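Local structure of epidermin decarboxylase (Staphylococcus epidermidis, 1G63) at residues G93-L98 with V102-Y107; N55-I60 with V71-Y76; I16-Y21 with L78-S83; R119-P124 with K128-L133. The protein catalyses the FMN-dependent oxidative decarboxylation of the C-terminal cysteine residue of the epidermin precursor, forming a carbon–carbon double bond. All blocks are in the same frame, centred on the assembly; numbering follows the deposited sequence.

Overall arrangement
The four contacts are spread over a Rossmann-like fold built on a six-stranded parallel sheet. Interaction 3 brackets the first half of the chain, joining helix 18-25 to strand 76-82, one of the two middle strands, and interaction 2 falls between its two segments, at strand 56-57 and the end of helix 67-72. Interactions 1 and 4 follow in that order. Interactions 1 and 2, centres about 12 Å apart, touch where Val71 packs on helix 98-105, whereas interactions 2 and 4, centres about 27 Å apart, lie on opposite sides of the chain's centre. All four reach a neighbouring chain, and segments of interactions 1, 3 and 4 contribute to FMN pockets, linking fold, assembly and cofactor binding.

Interaction 1 (G93-L98 with V102-Y107); sequences GICDNL and VCLTGY. With FMN (flavin mononucleotide), chain M.
Leu98 and Val102 stand one helical turn apart at the start of helix 98-105, where Val102 N donates a 2.8 Å hydrogen bond to Leu98 O. Before this turn the chain comes out of helix 84-91 through a Schellman motif: Gly93 is its C-prime residue, and its positive phi of 72° is a conformation that glycine adopts readily. The connecting loop then passes beside the new helix, so that Gly93 and Leu104 have their CA atoms 6.3 Å apart. Leu104 fills this approach. Its CB points toward the loop, and CG continues from it anti to the backbone N (chi1 175°). Of the two methyls, Leu104 CD1 rests 3.6 Å from Gly93 O, while Leu104 CD2 lies 4.2 Å from Cys95 SG. A branched apolar residue suits a position that must cover both a peptide and a thiol. Nearer the helix start, Leu98 CD1 meets Val102 CG2 at 4.1 Å, the two side chains crossing obliquely.

Cys95 turns its sulfur to the helix but its carbonyl to the cofactor: Cys95 O accepts from both O4' (3.0 Å) and O3' (3.1 Å) of the FMN ribityl chain. Much of the remaining grip on this FMN comes from the second subunit, so the pocket straddles an interface. Asn97 is the N-cap, its OD1 receiving Thr100 N, and a salt bridge ties Asp96 to Lys89 of helix 84-91. Leu98 and Val102 face the active-site His67 of helix 67-72 and Leu35 of strand 32-36, which place helix 98-105 against the sheet.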
# COMPACT_ATOMS: atom_id res chain seq x y z
N GLY B 93 -18.78 31.45 -8.89
CA GLY B 93 -19.69 30.33 -8.68
C GLY B 93 -19.05 28.96 -8.75
O GLY B 93 -19.73 27.94 -8.84
N ILE B 94 -17.72 28.92 -8.72
CA ILE B 94 -17.04 27.65 -8.77
C ILE B 94 -17.08 26.98 -7.42
O ILE B 94 -16.63 27.54 -6.42
CB ILE B 94 -15.60 27.84 -9.23
CG1 ILE B 94 -15.62 28.30 -10.68
CG2 ILE B 94 -14.80 26.54 -9.10
CD1 ILE B 94 -14.30 28.68 -11.16
N CYS B 95 -17.66 25.78 -7.39
CA CYS B 95 -17.79 25.04 -6.15
C CYS B 95 -17.32 23.60 -6.33
O CYS B 95 -18.13 22.66 -6.35
CB CYS B 95 -19.25 25.10 -5.66
SG CYS B 95 -20.48 24.99 -6.98
N ASP B 96 -16.01 23.42 -6.43
CA ASP B 96 -15.41 22.10 -6.63
C ASP B 96 -14.95 21.34 -5.38
O ASP B 96 -14.30 20.31 -5.49
CB ASP B 96 -14.26 22.19 -7.65
CG ASP B 96 -13.20 23.20 -7.25
OD1 ASP B 96 -13.25 23.76 -6.13
OD2 ASP B 96 -12.30 23.43 -8.07
N ASN B 97 -15.28 21.86 -4.20
CA ASN B 97 -14.99 21.19 -2.94
C ASN B 97 -16.13 21.55 -1.98
O ASN B 97 -16.92 22.44 -2.27
CB ASN B 97 -13.60 21.59 -2.37
CG ASN B 97 -13.44 23.08 -2.17
OD1 ASN B 97 -14.37 23.77 -1.73
ND2 ASN B 97 -12.25 23.59 -2.47
N LEU B 98 -16.23 20.86 -0.84
CA LEU B 98 -17.32 21.12 0.09
C LEU B 98 -17.42 22.56 0.58
O LEU B 98 -18.50 23.16 0.54
CB LEU B 98 -17.24 20.18 1.31
CG LEU B 98 -18.38 20.32 2.34
CD1 LEU B 98 -19.73 20.08 1.68
CD2 LEU B 98 -18.18 19.33 3.48
N VAL B 102 -20.52 25.01 -0.08
CA VAL B 102 -21.28 25.58 1.02
C VAL B 102 -21.41 27.09 0.83
O VAL B 102 -22.46 27.67 1.09
CB VAL B 102 -20.60 25.27 2.39
CG1 VAL B 102 -21.08 26.24 3.48
CG2 VAL B 102 -20.92 23.83 2.79
N CYS B 103 -20.33 27.72 0.37
CA CYS B 103 -20.33 29.16 0.14
C CYS B 103 -21.25 29.58 -0.99
O CYS B 103 -21.81 30.67 -0.95
CB CYS B 103 -18.90 29.66 -0.12
SG CYS B 103 -17.85 29.62 1.35
N LEU B 104 -21.42 28.73 -2.01
CA LEU B 104 -22.32 29.07 -3.11
C LEU B 104 -23.75 29.04 -2.58
O LEU B 104 -24.53 29.97 -2.78
CB LEU B 104 -22.19 28.07 -4.26
CG LEU B 104 -23.20 28.30 -5.41
CD1 LEU B 104 -22.47 28.78 -6.66
CD2 LEU B 104 -23.95 27.01 -5.72
N THR B 105 -24.08 27.95 -1.90
CA THR B 105 -25.42 27.76 -1.36
C THR B 105 -25.80 28.83 -0.34
O THR B 105 -26.94 29.29 -0.32
CB THR B 105 -25.53 26.37 -0.70
OG1 THR B 105 -25.19 25.36 -1.66
CG2 THR B 105 -26.95 26.12 -0.22
N GLY B 106 -24.85 29.23 0.50
CA GLY B 106 -25.16 30.23 1.52
C GLY B 106 -24.62 31.63 1.30
O GLY B 106 -24.22 32.29 2.26
N TYR B 107 -24.63 32.11 0.05
CA TYR B 107 -24.13 33.45 -0.27
C TYR B 107 -24.81 34.56 0.53
O TYR B 107 -24.22 35.61 0.77
CB TYR B 107 -24.30 33.74 -1.77
CG TYR B 107 -25.74 33.76 -2.26
CD1 TYR B 107 -26.48 32.58 -2.33
CD2 TYR B 107 -26.35 34.95 -2.64
CE1 TYR B 107 -27.81 32.59 -2.77
CE2 TYR B 107 -27.68 34.97 -3.08
CZ TYR B 107 -28.40 33.79 -3.14
OH TYR B 107 -29.71 33.79 -3.58
N1 FMN M . -24.58 19.81 -6.72
C2 FMN M . -25.46 20.17 -7.71
O2 FMN M . -25.27 21.05 -8.50
N3 FMN M . -26.69 19.46 -7.80
C4 FMN M . -27.09 18.46 -7.00
O4 FMN M . -28.20 17.94 -7.15
C4A FMN M . -26.16 18.08 -5.92
N5 FMN M . -26.43 17.08 -5.10
C5A FMN M . -25.47 16.65 -4.23
C6 FMN M . -25.72 15.48 -3.39
C7 FMN M . -24.87 15.07 -2.40
C7M FMN M . -25.16 13.82 -1.55
C8 FMN M . -23.53 15.69 -2.31
C8M FMN M . -22.50 15.19 -1.33
C9 FMN M . -23.29 16.83 -3.08
C9A FMN M . -24.20 17.33 -4.03
N10 FMN M . -23.99 18.48 -4.86
C10 FMN M . -24.87 18.82 -5.87
C1' FMN M . -22.72 19.22 -4.76
C2' FMN M . -21.73 18.70 -5.82
O2' FMN M . -21.45 17.29 -5.74
C3' FMN M . -20.41 19.45 -5.73
O3' FMN M . -20.64 20.87 -5.98
C4' FMN M . -19.30 18.98 -6.65
O4' FMN M . -18.05 19.64 -6.34
C5' FMN M . -19.59 19.14 -8.14
O5' FMN M . -18.55 18.55 -8.93
P FMN M . -18.68 18.23 -10.46
O1P FMN M . -19.04 19.50 -11.13
O2P FMN M . -19.70 17.16 -10.66
O3P FMN M . -17.26 17.72 -10.88

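Interaction 2 (N55-I60 with V71-Y76); sequences NLYDEI and VENHEY
Tyr57 reaches out from the edge strand 56-57 of the Rossmann-like parallel sheet to touch His74 and Asn73, in the loop that carries the chain from helix 67-72 into strand 76-82. Following that loop, Val71 belongs to the last part of the helix, and its carbonyl oxygen accepts from His74 N at 3.2 Å. The same carbonyl and that of His74 both bind Lys109 NZ, so a single lysine spans the turn. Asn73 comes next. With CG anti to the backbone N (chi1 -174°), its amide is carried to the phenol end of Tyr57 and stands nearly perpendicular to the tyrosine ring, the planes 89° apart; a small polar group suits this partly exposed position.

His74 is buried and makes the larger contact. It and Tyr57 extend from opposite directions, and Tyr57 OH arrives at the edge of the imidazole, near its plane. The two ring nitrogens are occupied elsewhere, ND1 with Ile70 O and NE2 with Asn33 OD1, a pairing that fixes the rotation of the ring and would be consistent with some positive character. The carbon between them, a polarised C-H, is left to face the phenol oxygen. Tyr76 then starts strand 76-82, with backbone bonds to Leu6 of strand 5-9. Leu6 also packs against both Tyr57 and His74, while Leu35 of strand 32-36 supports the tyrosine further, giving an aromatic side chain with a polar end good reason to lie here. At the point of contact, His74 CE1 is 3.4 Å from Tyr57 OH and 3.9 Å from Tyr57 CE1.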
# COMPACT_ATOMS: atom_id res chain seq x y z
N ASN B 55 -18.48 21.18 16.12
CA ASN B 55 -18.50 20.19 15.05
C ASN B 55 -17.51 20.51 13.94
O ASN B 55 -17.31 21.67 13.59
CB ASN B 55 -19.89 20.08 14.42
CG ASN B 55 -20.97 19.77 15.41
OD1 ASN B 55 -21.51 20.68 16.05
ND2 ASN B 55 -21.29 18.50 15.57
N LEU B 56 -16.89 19.47 13.41
CA LEU B 56 -15.95 19.60 12.31
C LEU B 56 -16.52 18.85 11.11
O LEU B 56 -16.79 17.65 11.20
CB LEU B 56 -14.59 18.99 12.69
CG LEU B 56 -13.62 18.73 11.52
CD1 LEU B 56 -13.21 20.03 10.86
CD2 LEU B 56 -12.40 18.01 12.05
N TYR B 57 -16.71 19.55 10.00
CA TYR B 57 -17.22 18.91 8.80
C TYR B 57 -16.04 18.47 7.95
O TYR B 57 -15.28 19.29 7.44
CB TYR B 57 -18.12 19.88 8.02
CG TYR B 57 -19.33 20.33 8.81
CD1 TYR B 57 -19.43 21.64 9.28
CD2 TYR B 57 -20.36 19.45 9.09
CE1 TYR B 57 -20.52 22.05 10.02
CE2 TYR B 57 -21.46 19.85 9.83
CZ TYR B 57 -21.54 21.15 10.29
OH TYR B 57 -22.64 21.56 11.01
N ASP B 58 -15.88 17.16 7.81
CA ASP B 58 -14.78 16.57 7.05
C ASP B 58 -15.30 15.81 5.83
O ASP B 58 -15.89 14.74 5.97
CB ASP B 58 -13.99 15.63 7.97
CG ASP B 58 -12.74 15.07 7.32
OD1 ASP B 58 -12.00 14.34 8.02
OD2 ASP B 58 -12.49 15.33 6.12
N GLU B 59 -15.07 16.36 4.64
CA GLU B 59 -15.55 15.73 3.41
C GLU B 59 -14.78 14.45 3.02
O GLU B 59 -15.23 13.69 2.15
CB GLU B 59 -15.51 16.73 2.25
CG GLU B 59 -14.12 17.18 1.86
CD GLU B 59 -14.13 18.33 0.88
OE1 GLU B 59 -14.68 18.19 -0.23
OE2 GLU B 59 -13.60 19.40 1.23
N ILE B 60 -13.62 14.21 3.63
CA ILE B 60 -12.86 13.01 3.33
C ILE B 60 -13.45 11.87 4.15
O ILE B 60 -13.65 10.77 3.64
CB ILE B 60 -11.38 13.17 3.68
CG1 ILE B 60 -10.72 14.15 2.71
CG2 ILE B 60 -10.68 11.82 3.60
CD1 ILE B 60 -9.28 14.46 3.06
N VAL B 71 -25.78 24.60 5.54
CA VAL B 71 -26.14 26.00 5.38
C VAL B 71 -27.36 26.39 6.22
O VAL B 71 -27.37 27.45 6.85
CB VAL B 71 -26.38 26.34 3.90
CG1 VAL B 71 -26.99 27.73 3.76
CG2 VAL B 71 -25.06 26.25 3.13
N GLU B 72 -28.38 25.55 6.23
CA GLU B 72 -29.59 25.84 7.00
C GLU B 72 -29.32 25.80 8.50
O GLU B 72 -30.00 26.47 9.27
CB GLU B 72 -30.70 24.84 6.66
CG GLU B 72 -31.05 24.79 5.18
CD GLU B 72 -32.23 23.87 4.87
OE1 GLU B 72 -32.24 22.72 5.37
OE2 GLU B 72 -33.13 24.30 4.10
N ASN B 73 -28.31 25.03 8.90
CA ASN B 73 -27.95 24.89 10.30
C ASN B 73 -27.17 26.07 10.86
O ASN B 73 -26.88 26.11 12.05
CB ASN B 73 -27.13 23.61 10.49
CG ASN B 73 -26.84 23.32 11.95
OD1 ASN B 73 -25.76 22.82 12.30
ND2 ASN B 73 -27.81 23.61 12.82
N HIS B 74 -26.83 27.04 10.02
CA HIS B 74 -26.08 28.19 10.51
C HIS B 74 -26.69 29.53 10.13
O HIS B 74 -27.31 29.69 9.09
CB HIS B 74 -24.63 28.14 9.99
CG HIS B 74 -23.86 26.94 10.45
ND1 HIS B 74 -23.94 25.72 9.82
CD2 HIS B 74 -23.01 26.77 11.49
CE1 HIS B 74 -23.17 24.85 10.45
NE2 HIS B 74 -22.60 25.46 11.47
N GLU B 75 -26.51 30.51 11.01
CA GLU B 75 -27.02 31.85 10.77
C GLU B 75 -25.92 32.71 10.15
O GLU B 75 -26.20 33.65 9.41
CB GLU B 75 -27.50 32.47 12.09
CG GLU B 75 -28.84 31.91 12.57
CD GLU B 75 -29.29 32.52 13.90
OE1 GLU B 75 -29.37 33.77 13.99
OE2 GLU B 75 -29.57 31.76 14.85
N TYR B 76 -24.67 32.37 10.45
CA TYR B 76 -23.54 33.11 9.91
C TYR B 76 -22.49 32.15 9.35
O TYR B 76 -22.19 31.12 9.95
CB TYR B 76 -22.88 33.97 10.99
CG TYR B 76 -23.85 34.71 11.87
CD1 TYR B 76 -24.50 34.06 12.92
CD2 TYR B 76 -24.14 36.05 11.65
CE1 TYR B 76 -25.40 34.73 13.74
CE2 TYR B 76 -25.04 36.74 12.46
CZ TYR B 76 -25.66 36.07 13.51
OH TYR B 76 -26.56 36.74 14.33

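Interaction 3 (I16-Y21 with L78-S83); sequences ININHY and LVLPAS. With FMN (flavin mononucleotide), chain N.
Leu80 meets Ile18 and Tyr21 where helix 18-25, the crossover helix between parallel strands 5-9 and 32-36 of the Rossmann-like fold, lies over strand 76-82. The CB of Leu80 points toward the helix, and CG continues outward anti to the backbone N (chi1 171°), coming 4.3 Å from Ile18 CD1. There the side chain forks. Its CD2 branch reaches the tyrosine, with Leu80 CD2 3.7 Å from Tyr21 CD2, and settles in a CH-pi contact, 4.2 Å from the ring centroid and 30° off its normal, hence off-centre. The two side chains cross at about a right angle, and the tyrosine hydroxyl is engaged beyond them with Pro163 O.

Ile18 uses its long branch: CD1 ends 3.3 Å from Leu80 O and 4.4 Å from Pro81 CD, so a flexible apolar tip fits against the corner made by the cis peptide before Pro81. After this corner the chain runs to the cofactor. Ser83 is the N-cap of helix 84-91, and its small hydroxyl serves two partners: OG takes Thr86 N as a donor and itself donates to FMN O1P at 2.9 Å.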
# COMPACT_ATOMS: atom_id res chain seq x y z
N ILE B 16 -3.17 28.53 10.65
CA ILE B 16 -2.51 27.86 11.76
C ILE B 16 -2.90 28.49 13.10
O ILE B 16 -2.63 27.92 14.16
CB ILE B 16 -0.97 27.92 11.64
CG1 ILE B 16 -0.47 29.35 11.91
CG2 ILE B 16 -0.54 27.46 10.26
CD1 ILE B 16 1.03 29.47 11.92
N ASN B 17 -3.53 29.66 13.05
CA ASN B 17 -3.96 30.36 14.26
C ASN B 17 -5.48 30.39 14.39
O ASN B 17 -6.02 31.10 15.25
CB ASN B 17 -3.43 31.80 14.26
CG ASN B 17 -1.92 31.87 14.42
OD1 ASN B 17 -1.28 32.78 13.89
ND2 ASN B 17 -1.35 30.91 15.15
N ILE B 18 -6.17 29.62 13.56
CA ILE B 18 -7.63 29.60 13.57
C ILE B 18 -8.22 29.16 14.92
O ILE B 18 -9.32 29.57 15.28
CB ILE B 18 -8.19 28.69 12.43
CG1 ILE B 18 -9.68 28.97 12.23
CG2 ILE B 18 -7.99 27.22 12.77
CD1 ILE B 18 -9.98 30.39 11.79
N ASN B 19 -7.49 28.35 15.67
CA ASN B 19 -7.97 27.88 16.96
C ASN B 19 -8.26 29.04 17.91
O ASN B 19 -9.17 28.96 18.72
CB ASN B 19 -6.96 26.92 17.59
CG ASN B 19 -5.57 27.53 17.74
OD1 ASN B 19 -4.88 27.78 16.74
ND2 ASN B 19 -5.16 27.77 18.98
N HIS B 20 -7.48 30.11 17.80
CA HIS B 20 -7.67 31.27 18.66
C HIS B 20 -9.03 31.93 18.43
O HIS B 20 -9.69 32.35 19.38
CB HIS B 20 -6.57 32.31 18.42
CG HIS B 20 -5.21 31.86 18.84
ND1 HIS B 20 -4.95 31.36 20.10
CD2 HIS B 20 -4.03 31.85 18.18
CE1 HIS B 20 -3.67 31.07 20.19
NE2 HIS B 20 -3.09 31.35 19.04
N TYR B 21 -9.44 32.02 17.17
CA TYR B 21 -10.72 32.63 16.85
C TYR B 21 -11.86 31.78 17.39
O TYR B 21 -12.85 32.31 17.89
CB TYR B 21 -10.88 32.79 15.34
CG TYR B 21 -10.04 33.88 14.73
CD1 TYR B 21 -8.71 33.66 14.38
CD2 TYR B 21 -10.57 35.15 14.51
CE1 TYR B 21 -7.93 34.67 13.82
CE2 TYR B 21 -9.80 36.17 13.96
CZ TYR B 21 -8.49 35.92 13.62
OH TYR B 21 -7.72 36.93 13.07
N LEU B 78 -18.62 32.37 7.89
CA LEU B 78 -17.43 33.18 7.69
C LEU B 78 -16.37 32.39 6.94
O LEU B 78 -16.17 31.20 7.20
CB LEU B 78 -16.83 33.60 9.04
CG LEU B 78 -17.51 34.60 9.97
CD1 LEU B 78 -18.95 34.18 10.27
CD2 LEU B 78 -16.70 34.70 11.24
N VAL B 79 -15.70 33.04 6.01
CA VAL B 79 -14.61 32.39 5.32
C VAL B 79 -13.42 33.13 5.93
O VAL B 79 -13.10 34.27 5.58
CB VAL B 79 -14.71 32.55 3.79
CG1 VAL B 79 -14.89 33.99 3.45
CG2 VAL B 79 -13.46 31.98 3.12
N LEU B 80 -12.79 32.46 6.90
CA LEU B 80 -11.69 33.03 7.66
C LEU B 80 -10.63 31.98 7.99
O LEU B 80 -10.93 30.99 8.66
CB LEU B 80 -12.28 33.61 8.96
CG LEU B 80 -11.39 34.12 10.10
CD1 LEU B 80 -10.71 35.41 9.70
CD2 LEU B 80 -12.26 34.33 11.33
N PRO B 81 -9.40 32.14 7.48
CA PRO B 81 -8.96 33.24 6.61
C PRO B 81 -9.47 32.94 5.22
O PRO B 81 -9.72 31.77 4.89
CB PRO B 81 -7.43 33.16 6.66
CG PRO B 81 -7.13 32.18 7.76
CD PRO B 81 -8.28 31.24 7.77
N ALA B 82 -9.63 33.97 4.40
CA ALA B 82 -10.11 33.78 3.03
C ALA B 82 -8.96 34.01 2.05
O ALA B 82 -8.40 35.11 1.98
CB ALA B 82 -11.24 34.74 2.75
N SER B 83 -8.63 32.97 1.29
CA SER B 83 -7.56 33.04 0.30
C SER B 83 -8.04 33.70 -0.98
O SER B 83 -9.24 33.74 -1.26
CB SER B 83 -7.07 31.63 -0.03
OG SER B 83 -8.12 30.85 -0.59
N1 FMN N . -2.88 32.19 -0.37
C2 FMN N . -3.62 33.24 0.13
O2 FMN N . -4.58 33.70 -0.43
N3 FMN N . -3.23 33.82 1.38
C4 FMN N . -2.18 33.43 2.13
O4 FMN N . -1.90 34.03 3.18
C4A FMN N . -1.37 32.34 1.58
N5 FMN N . -0.34 31.85 2.26
C5A FMN N . 0.29 30.72 1.82
C6 FMN N . 1.35 30.11 2.62
C7 FMN N . 2.11 29.06 2.17
C7M FMN N . 3.21 28.45 3.05
C8 FMN N . 1.69 28.35 0.95
C8M FMN N . 2.41 27.11 0.48
C9 FMN N . 0.70 28.93 0.16
C9A FMN N . -0.02 30.08 0.54
N10 FMN N . -1.06 30.70 -0.21
C10 FMN N . -1.82 31.74 0.30
C1' FMN N . -1.46 30.11 -1.50
C2' FMN N . -2.66 29.17 -1.29
O2' FMN N . -2.43 28.11 -0.35
C3' FMN N . -3.09 28.55 -2.62
O3' FMN N . -3.53 29.61 -3.53
C4' FMN N . -4.18 27.50 -2.54
O4' FMN N . -4.37 26.84 -3.82
C5' FMN N . -5.52 28.01 -2.03
O5' FMN N . -6.46 26.92 -1.87
P FMN N . -7.82 27.05 -1.07
O1P FMN N . -8.59 28.18 -1.68
O2P FMN N . -7.48 27.26 0.36
O3P FMN N . -8.52 25.67 -1.28

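Interaction 4 (R119-P124 with K128-L133); sequences RMWGNP and KNIDLL
Trp121 and Ile130 meet at about a right angle, the indole projecting from the short helix 118-121 and the isoleucine from helix 124-134. Only the benzo part of the indole takes part: Ile130 CD1 lies 3.3 Å from both Trp121 CZ3 and Trp121 CH2, approaching obliquely, a tight fit whose exact distance should not be pressed at 2.5 Å resolution. The tryptophan CG is anti to its own backbone N (chi1 -178°), which swings the ring across toward the second helix, and Ile130 answers with a CG1 branch that is fully extended at chi2 (-177°), putting its terminal methyl at the indole. A broad, rigid ring and a slender branched chain suit a junction between two helices whose backbones stay well apart here. Met116, Pro114 and Pro143 also pack on the indole, while Val140 of strand 139-140 touches Ile130.

After Trp121 the chain turns. Asn123 is the N-cap of the longer helix, its OD1 receiving Leu126 N and its ND2 reaching Leu104 O of the third subunit. Pro124, which has no N-H to satisfy, fits the first turn well, and its carbonyl oxygen accepts from Lys128 N at 2.9 Å. Beyond Lys128 CB the chain bends at chi3, and its exposed position suits a lysine. Met120, next to the tryptophan, belongs to the FMN pocket.

The chemistry is thus divided: directional bonds at Asn123 and Pro124 define where helix 124-134 begins, while the bonds of Gln127 NE2 to Trp121 O and of Asn123 N to Met120 O, together with the non-directional Trp121–Ile130 packing, join it to the preceding turn.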
# COMPACT_ATOMS: atom_id res chain seq x y z
N ARG B 119 1.02 41.95 -2.29
CA ARG B 119 1.15 41.90 -3.74
C ARG B 119 0.02 41.13 -4.40
O ARG B 119 -0.41 41.48 -5.50
CB ARG B 119 2.49 41.30 -4.15
CG ARG B 119 2.60 41.06 -5.66
CD ARG B 119 4.03 40.92 -6.13
NE ARG B 119 4.78 42.16 -6.00
CZ ARG B 119 6.10 42.27 -5.99
NH1 ARG B 119 6.63 43.48 -5.86
NH2 ARG B 119 6.89 41.20 -6.08
N MET B 120 -0.46 40.07 -3.75
CA MET B 120 -1.56 39.27 -4.29
C MET B 120 -2.83 40.11 -4.25
O MET B 120 -3.69 40.02 -5.14
CB MET B 120 -1.77 38.01 -3.45
CG MET B 120 -0.62 37.02 -3.49
SD MET B 120 -0.93 35.62 -2.39
CE MET B 120 -2.22 34.74 -3.35
N TRP B 121 -2.94 40.93 -3.21
CA TRP B 121 -4.09 41.79 -3.01
C TRP B 121 -4.28 42.79 -4.15
O TRP B 121 -5.39 43.22 -4.43
CB TRP B 121 -3.95 42.53 -1.68
CG TRP B 121 -5.10 43.42 -1.34
CD1 TRP B 121 -5.08 44.77 -1.21
CD2 TRP B 121 -6.45 43.01 -1.06
NE1 TRP B 121 -6.32 45.24 -0.87
CE2 TRP B 121 -7.18 44.18 -0.76
CE3 TRP B 121 -7.10 41.77 -1.02
CZ2 TRP B 121 -8.54 44.15 -0.44
CZ3 TRP B 121 -8.46 41.74 -0.70
CH2 TRP B 121 -9.16 42.92 -0.42
N GLY B 122 -3.18 43.15 -4.81
CA GLY B 122 -3.25 44.10 -5.90
C GLY B 122 -3.65 43.53 -7.25
O GLY B 122 -3.75 44.26 -8.23
N ASN B 123 -3.90 42.22 -7.30
CA ASN B 123 -4.29 41.58 -8.56
C ASN B 123 -5.62 42.13 -9.10
O ASN B 123 -6.62 42.15 -8.39
CB ASN B 123 -4.39 40.06 -8.38
CG ASN B 123 -4.68 39.34 -9.68
OD1 ASN B 123 -5.82 39.33 -10.15
ND2 ASN B 123 -3.65 38.74 -10.27
N PRO B 124 -5.63 42.57 -10.36
CA PRO B 124 -6.79 43.14 -11.05
C PRO B 124 -8.00 42.23 -11.07
O PRO B 124 -9.13 42.66 -10.85
CB PRO B 124 -6.27 43.41 -12.47
CG PRO B 124 -4.80 43.53 -12.29
CD PRO B 124 -4.49 42.46 -11.29
N LYS B 128 -11.53 42.78 -9.18
CA LYS B 128 -12.73 42.83 -9.99
C LYS B 128 -13.77 41.88 -9.40
O LYS B 128 -14.97 42.18 -9.39
CB LYS B 128 -12.39 42.45 -11.43
CG LYS B 128 -13.52 42.58 -12.41
CD LYS B 128 -12.99 42.80 -13.83
CE LYS B 128 -12.29 44.16 -13.95
NZ LYS B 128 -11.86 44.47 -15.35
N ASN B 129 -13.31 40.75 -8.88
CA ASN B 129 -14.19 39.75 -8.28
C ASN B 129 -14.71 40.23 -6.92
O ASN B 129 -15.85 39.93 -6.54
CB ASN B 129 -13.44 38.43 -8.11
CG ASN B 129 -13.31 37.66 -9.41
OD1 ASN B 129 -12.47 36.77 -9.53
ND2 ASN B 129 -14.14 38.00 -10.39
N ILE B 130 -13.87 40.96 -6.19
CA ILE B 130 -14.27 41.47 -4.89
C ILE B 130 -15.41 42.48 -5.07
O ILE B 130 -16.35 42.52 -4.28
CB ILE B 130 -13.09 42.13 -4.16
CG1 ILE B 130 -12.16 41.04 -3.63
CG2 ILE B 130 -13.60 43.02 -3.03
CD1 ILE B 130 -11.01 41.55 -2.82
N ASP B 131 -15.31 43.29 -6.12
CA ASP B 131 -16.35 44.26 -6.41
C ASP B 131 -17.61 43.49 -6.75
O ASP B 131 -18.70 43.80 -6.25
CB ASP B 131 -15.94 45.13 -7.60
CG ASP B 131 -14.81 46.09 -7.27
OD1 ASP B 131 -14.17 46.60 -8.23
OD2 ASP B 131 -14.56 46.35 -6.06
N LEU B 132 -17.46 42.47 -7.58
CA LEU B 132 -18.60 41.66 -7.98
C LEU B 132 -19.32 41.07 -6.76
O LEU B 132 -20.55 41.07 -6.69
CB LEU B 132 -18.13 40.54 -8.90
CG LEU B 132 -19.23 39.70 -9.56
CD1 LEU B 132 -20.17 40.59 -10.35
CD2 LEU B 132 -18.58 38.67 -10.48
N LEU B 133 -18.55 40.58 -5.80
CA LEU B 133 -19.12 39.99 -4.60
C LEU B 133 -19.90 41.02 -3.77
O LEU B 133 -21.01 40.75 -3.32
CB LEU B 133 -18.01 39.38 -3.74
CG LEU B 133 -17.36 38.10 -4.27
CD1 LEU B 133 -16.09 37.81 -3.47
CD2 LEU B 133 -18.33 36.94 -4.19